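Glutamyl-tRNA synthetase, cytoplasmic (Saccharomyces cerevisiae, PDB 2HRA) catalyses the ATP-dependent attachment of glutamate to tRNA(Glu), and binds the cofactor Arc1p through the N-terminal GST-like domain that forms this chain. Local coordinates at residues E36-R41 with A138-W143; V73-T78 with L99-L104. One frame throughout, in Å; residues are numbered along the deposited sequence.

Contact 1: E36-R41 with A138-W143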
loop_
_atom_site.group_PDB
_atom_site.type_symbol
_atom_site.label_atom_id
_atom_site.label_comp_id
_atom_site.label_asym_id
_atom_site.label_seq_id
_atom_site.Cartn_x
_atom_site.Cartn_y
_atom_site.Cartn_z
ATOM N N GLU A 36 -3.231 1.072 -2.036
ATOM C CA GLU A 36 -4.107 1.883 -2.851
ATOM C C GLU A 36 -4.093 3.286 -2.338
ATOM O O GLU A 36 -3.941 4.222 -3.117
ATOM C CB GLU A 36 -5.544 1.336 -2.815
ATOM C CG GLU A 36 -5.744 -0.006 -3.552
ATOM C CD GLU A 36 -5.358 -1.267 -2.700
ATOM O OE1 GLU A 36 -4.856 -1.137 -1.578
ATOM O OE2 GLU A 36 -5.581 -2.406 -3.171
ATOM N N LEU A 37 -4.241 3.452 -1.032
ATOM C CA LEU A 37 -4.186 4.776 -0.435
ATOM C C LEU A 37 -2.841 5.465 -0.664
ATOM O O LEU A 37 -2.815 6.663 -0.943
ATOM C CB LEU A 37 -4.514 4.734 1.060
ATOM C CG LEU A 37 -4.382 6.027 1.891
ATOM C CD1 LEU A 37 -5.413 7.094 1.565
ATOM C CD2 LEU A 37 -4.489 5.637 3.366
ATOM N N ILE A 38 -1.732 4.733 -0.526
ATOM C CA ILE A 38 -0.400 5.345 -0.675
ATOM C C ILE A 38 -0.181 5.751 -2.153
ATOM O O ILE A 38 0.302 6.858 -2.479
ATOM C CB ILE A 38 0.726 4.384 -0.084
ATOM C CG1 ILE A 38 0.589 4.268 1.437
ATOM C CG2 ILE A 38 2.126 4.914 -0.334
ATOM C CD1 ILE A 38 1.439 3.160 2.076
ATOM N N ALA A 39 -0.621 4.889 -3.059
ATOM C CA ALA A 39 -0.575 5.185 -4.492
ATOM C C ALA A 39 -1.209 6.538 -4.804
ATOM O O ALA A 39 -0.678 7.314 -5.611
ATOM C CB ALA A 39 -1.256 4.067 -5.282
ATOM N N ALA A 40 -2.386 6.772 -4.203
ATOM C CA ALA A 40 -3.162 7.991 -4.378
ATOM C C ALA A 40 -2.446 9.154 -3.745
ATOM O O ALA A 40 -2.424 10.225 -4.292
ATOM C CB ALA A 40 -4.571 7.830 -3.766
ATOM N N ARG A 41 -1.827 8.943 -2.591
ATOM C CA ARG A 41 -1.031 10.002 -1.978
ATOM C C ARG A 41 0.157 10.408 -2.833
ATOM O O ARG A 41 0.492 11.598 -2.914
ATOM C CB ARG A 41 -0.603 9.599 -0.569
ATOM C CG ARG A 41 -1.806 9.492 0.346
ATOM C CD ARG A 41 -1.568 8.636 1.579
ATOM N NE ARG A 41 -0.536 9.150 2.486
ATOM C CZ ARG A 41 -0.714 10.057 3.458
ATOM N NH1 ARG A 41 -1.883 10.674 3.673
ATOM N NH2 ARG A 41 0.320 10.405 4.201
ATOM N N ALA A 138 6.157 -1.252 -7.221
ATOM C CA ALA A 138 6.483 -2.495 -6.532
ATOM C C ALA A 138 6.616 -2.245 -5.008
ATOM O O ALA A 138 6.113 -3.007 -4.174
ATOM C CB ALA A 138 7.782 -3.105 -7.131
ATOM N N ASP A 139 7.341 -1.187 -4.656
ATOM C CA ASP A 139 7.570 -0.832 -3.272
ATOM C C ASP A 139 6.255 -0.445 -2.597
ATOM O O ASP A 139 6.023 -0.779 -1.443
ATOM C CB ASP A 139 8.571 0.337 -3.179
ATOM C CG ASP A 139 9.916 -0.013 -3.755
ATOM O OD1 ASP A 139 10.188 0.410 -4.912
ATOM O OD2 ASP A 139 10.686 -0.737 -3.079
ATOM N N VAL A 140 5.388 0.256 -3.325
ATOM C CA VAL A 140 4.140 0.755 -2.739
ATOM C C VAL A 140 3.240 -0.403 -2.380
ATOM O O VAL A 140 2.670 -0.462 -1.290
ATOM C CB VAL A 140 3.444 1.738 -3.719
ATOM C CG1 VAL A 140 2.095 2.152 -3.228
ATOM C CG2 VAL A 140 4.332 2.967 -3.957
ATOM N N ALA A 141 3.142 -1.350 -3.288
ATOM C CA ALA A 141 2.309 -2.506 -3.071
ATOM C C ALA A 141 2.837 -3.368 -1.938
ATOM O O ALA A 141 2.046 -3.828 -1.099
ATOM C CB ALA A 141 2.171 -3.313 -4.374
ATOM N N CYS A 142 4.160 -3.597 -1.888
ATOM C CA CYS A 142 4.715 -4.451 -0.841
ATOM C C CYS A 142 4.690 -3.764 0.506
ATOM O O CYS A 142 4.426 -4.415 1.528
ATOM C CB CYS A 142 6.119 -4.957 -1.200
ATOM S SG CYS A 142 6.155 -6.088 -2.618
ATOM N N TRP A 143 4.913 -2.459 0.529
ATOM C CA TRP A 143 4.874 -1.737 1.799
ATOM C C TRP A 143 3.466 -1.715 2.380
ATOM O O TRP A 143 3.269 -2.017 3.565
ATOM C CB TRP A 143 5.373 -0.317 1.672
ATOM C CG TRP A 143 5.758 0.280 3.016
ATOM C CD1 TRP A 143 6.992 0.300 3.539
ATOM C CD2 TRP A 143 4.902 0.967 3.962
ATOM N NE1 TRP A 143 6.980 0.941 4.755
ATOM C CE2 TRP A 143 5.703 1.346 5.041
ATOM C CE3 TRP A 143 3.524 1.265 4.008
ATOM C CZ2 TRP A 143 5.193 2.020 6.164
ATOM C CZ3 TRP A 143 3.028 1.931 5.100
ATOM C CH2 TRP A 143 3.862 2.318 6.160
#

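Contact 2: V73-T78 with L99-L104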
loop_
_atom_site.group_PDB
_atom_site.type_symbol
_atom_site.label_atom_id
_atom_site.label_comp_id
_atom_site.label_asym_id
_atom_site.label_seq_id
_atom_site.Cartn_x
_atom_site.Cartn_y
_atom_site.Cartn_z
ATOM N N VAL A 73 -7.987 -2.852 -8.013
ATOM C CA VAL A 73 -7.987 -1.397 -7.778
ATOM C C VAL A 73 -6.571 -0.776 -7.846
ATOM O O VAL A 73 -6.368 0.249 -8.519
ATOM C CB VAL A 73 -8.654 -1.034 -6.415
ATOM C CG1 VAL A 73 -8.466 0.450 -6.107
ATOM C CG2 VAL A 73 -10.163 -1.407 -6.406
ATOM N N PHE A 74 -5.605 -1.383 -7.156
ATOM C CA PHE A 74 -4.227 -0.903 -7.178
ATOM C C PHE A 74 -3.772 -0.701 -8.612
ATOM O O PHE A 74 -3.330 0.401 -8.995
ATOM C CB PHE A 74 -3.270 -1.869 -6.493
ATOM C CG PHE A 74 -1.861 -1.336 -6.384
ATOM C CD1 PHE A 74 -1.563 -0.312 -5.500
ATOM C CD2 PHE A 74 -0.842 -1.857 -7.166
ATOM C CE1 PHE A 74 -0.264 0.196 -5.403
ATOM C CE2 PHE A 74 0.454 -1.369 -7.059
ATOM C CZ PHE A 74 0.743 -0.342 -6.170
ATOM N N ASN A 75 -3.870 -1.761 -9.409
ATOM C CA ASN A 75 -3.386 -1.692 -10.774
ATOM C C ASN A 75 -4.131 -0.677 -11.633
ATOM O O ASN A 75 -3.570 -0.127 -12.591
ATOM C CB ASN A 75 -3.460 -3.054 -11.429
ATOM C CG ASN A 75 -2.342 -3.974 -10.987
ATOM O OD1 ASN A 75 -1.179 -3.573 -10.889
ATOM N ND2 ASN A 75 -2.688 -5.232 -10.739
ATOM N N LYS A 76 -5.401 -0.463 -11.319
ATOM C CA LYS A 76 -6.169 0.535 -12.007
ATOM C C LYS A 76 -5.650 1.935 -11.675
ATOM O O LYS A 76 -5.594 2.773 -12.549
ATOM C CB LYS A 76 -7.664 0.374 -11.707
ATOM C CG LYS A 76 -8.262 -0.883 -12.334
ATOM C CD LYS A 76 -9.766 -0.972 -12.168
ATOM C CE LYS A 76 -10.401 -1.837 -13.252
ATOM N NZ LYS A 76 -10.188 -3.295 -13.064
ATOM N N ILE A 77 -5.223 2.187 -10.439
ATOM C CA ILE A 77 -4.681 3.520 -10.106
ATOM C C ILE A 77 -3.391 3.763 -10.902
ATOM O O ILE A 77 -3.154 4.813 -11.522
ATOM C CB ILE A 77 -4.386 3.623 -8.604
ATOM C CG1 ILE A 77 -5.675 3.435 -7.793
ATOM C CG2 ILE A 77 -3.699 4.973 -8.268
ATOM C CD1 ILE A 77 -5.409 3.164 -6.322
ATOM N N THR A 78 -2.612 2.703 -10.916
ATOM C CA THR A 78 -1.271 2.632 -11.428
ATOM C C THR A 78 -1.234 2.840 -12.950
ATOM O O THR A 78 -0.371 3.540 -13.444
ATOM C CB THR A 78 -0.726 1.275 -10.994
ATOM O OG1 THR A 78 0.058 1.448 -9.790
ATOM C CG2 THR A 78 -0.042 0.552 -12.101
ATOM N N LEU A 99 3.068 -10.469 -5.772
ATOM C CA LEU A 99 3.521 -11.013 -4.485
ATOM C C LEU A 99 2.868 -10.299 -3.304
ATOM O O LEU A 99 2.430 -10.929 -2.338
ATOM C CB LEU A 99 5.055 -10.908 -4.341
ATOM C CG LEU A 99 5.580 -11.545 -3.039
ATOM C CD1 LEU A 99 5.436 -13.069 -3.064
ATOM C CD2 LEU A 99 7.011 -11.134 -2.737
ATOM N N ALA A 100 2.798 -8.969 -3.381
ATOM C CA ALA A 100 2.218 -8.190 -2.308
ATOM C C ALA A 100 0.734 -8.526 -2.145
ATOM O O ALA A 100 0.257 -8.763 -1.050
ATOM C CB ALA A 100 2.406 -6.657 -2.592
ATOM N N GLN A 101 0.014 -8.583 -3.253
ATOM C CA GLN A 101 -1.444 -8.670 -3.199
ATOM C C GLN A 101 -1.907 -10.089 -3.020
ATOM O O GLN A 101 -2.973 -10.305 -2.487
ATOM C CB GLN A 101 -2.088 -8.065 -4.463
ATOM C CG GLN A 101 -1.768 -6.585 -4.656
ATOM C CD GLN A 101 -2.684 -5.851 -5.653
ATOM O OE1 GLN A 101 -2.572 -6.004 -6.871
ATOM N NE2 GLN A 101 -3.544 -5.001 -5.121
ATOM N N LYS A 102 -1.111 -11.051 -3.476
ATOM C CA LYS A 102 -1.465 -12.464 -3.383
ATOM C C LYS A 102 -0.813 -13.184 -2.222
ATOM O O LYS A 102 -1.344 -14.181 -1.755
ATOM C CB LYS A 102 -1.096 -13.192 -4.667
ATOM C CG LYS A 102 -1.903 -12.755 -5.855
ATOM C CD LYS A 102 -1.303 -13.267 -7.142
ATOM C CE LYS A 102 -2.011 -12.663 -8.360
ATOM N NZ LYS A 102 -1.832 -13.527 -9.560
ATOM N N GLU A 103 0.339 -12.698 -1.760
ATOM C CA GLU A 103 1.087 -13.424 -0.752
ATOM C C GLU A 103 1.375 -12.638 0.526
ATOM O O GLU A 103 1.139 -13.166 1.606
ATOM C CB GLU A 103 2.363 -14.004 -1.364
ATOM C CG GLU A 103 2.146 -14.555 -2.761
ATOM C CD GLU A 103 2.898 -15.814 -3.005
ATOM O OE1 GLU A 103 4.140 -15.757 -2.887
ATOM O OE2 GLU A 103 2.260 -16.858 -3.311
ATOM N N LEU A 104 1.842 -11.393 0.439
ATOM C CA LEU A 104 2.227 -10.671 1.651
ATOM C C LEU A 104 1.064 -10.234 2.551
ATOM O O LEU A 104 1.282 -9.954 3.742
ATOM C CB LEU A 104 3.127 -9.462 1.338
ATOM C CG LEU A 104 4.488 -9.731 0.678
ATOM C CD1 LEU A 104 5.155 -8.421 0.333
ATOM C CD2 LEU A 104 5.392 -10.580 1.585
HETATM O O HOH W 1 -5.956 -3.706 -5.610
HETATM O O HOH W 2 -4.472 -4.645 -8.462
#

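Contact 1: E36-R41 with A138-W143
Ile38 packs against Val140 and Trp143, and both of its branches are used. Ile38 CB lies 4.1 Å from Val140 CG1. The short branch, Ile38 CG2, meets the same methyl at 4.0 Å. The long branch, Ile38 CG1, sits beside the backbone N (chi1 -68°) and carries CD1 to the indole. There Ile38 CD1 meets the benzo ring of Trp143 at 3.4 Å from CE3, a tight fit. It approaches this ring obliquely, and the two side chains cross at about a right angle. The Ile38 and Val140 side chains instead lie alongside each other, pointing opposite ways. Val140 CG1 also lies 3.9 Å from the backbone N of Ala39, the residue after Ile38. Ala39 and Val140 are the nearest backbone pair, with 6.7 Å between their CA atoms. The axes of the two segments run 142° apart at a closest distance of 9.1 Å. This is the interface between the thioredoxin-like and helical subdomains of a GST fold. Asp139 OD1 accepts from Ser136 N at the start of helix 137-148, consistent with the N-capping box of GST folds. Asp139 OD2 accepts from Ile129 N and Trp167 NE1, both in regions that interact with Arc1p. The indole is held on its polar side by a bond from Trp143 NE1 to Tyr168 O. The Trp143 ring also stacks with Tyr168 and meets Phe177 edge-to-face.

Contact 2: V73-T78 with L99-L104
Phe74 and Gln101 are the nearest backbone pair, with their CA atoms 9.2 Å apart, so the gap is bridged by the long side chain of Gln101 and by water. Gln101 runs out extended beyond CG (chi2 -164°) and brings its amide to the first turn of helix 73-80. Gln101 NE2 touches Phe74 CB at 3.4 Å. It also donates to a water at 2.8 Å, and this water accepts from Phe74 N as well. A second water donates to Gln101 OE1 at 2.8 Å and accepts from Asn75 N at 3.1 Å. One amide thus serves, through two waters, two backbone N-H groups at the start of a helix. Asn75 ND2 lies 3.9 Å from Gln101 OE1, and its polar partner is Asp72 OD1, to which it is hydrogen-bonded. The Asn75 and Gln101 amides stand nearly perpendicular, the planes 89° apart. Phe74 points its ring inward, against Ala35 and Ala39 of helix 34-46 and Val140 and Ala141 of helix 137-148. Gln101 also touches Glu36 of helix 34-46, while Ala100 packs on Ala141 and Cys142.

In the fold
From the N terminus, strand 21-26 leads into helix 34-46, which holds the first half of contact 1. The chain then forms strands 51-56 and 64-66 and enters helix 73-80. Contact 2 joins that helix to helix 90-104, closing a loop of 20 residues. Contact 1 closes only at helix 137-148, after 96 residues, so the whole of contact 2 lies within its span. Both contacts tie the thioredoxin-like subdomain to the helical one. Their centres are about 9 Å apart and they touch directly: Glu36 O lies 3.7 Å from Ile77 CD1, which packs helix 34-46 on helix 73-80.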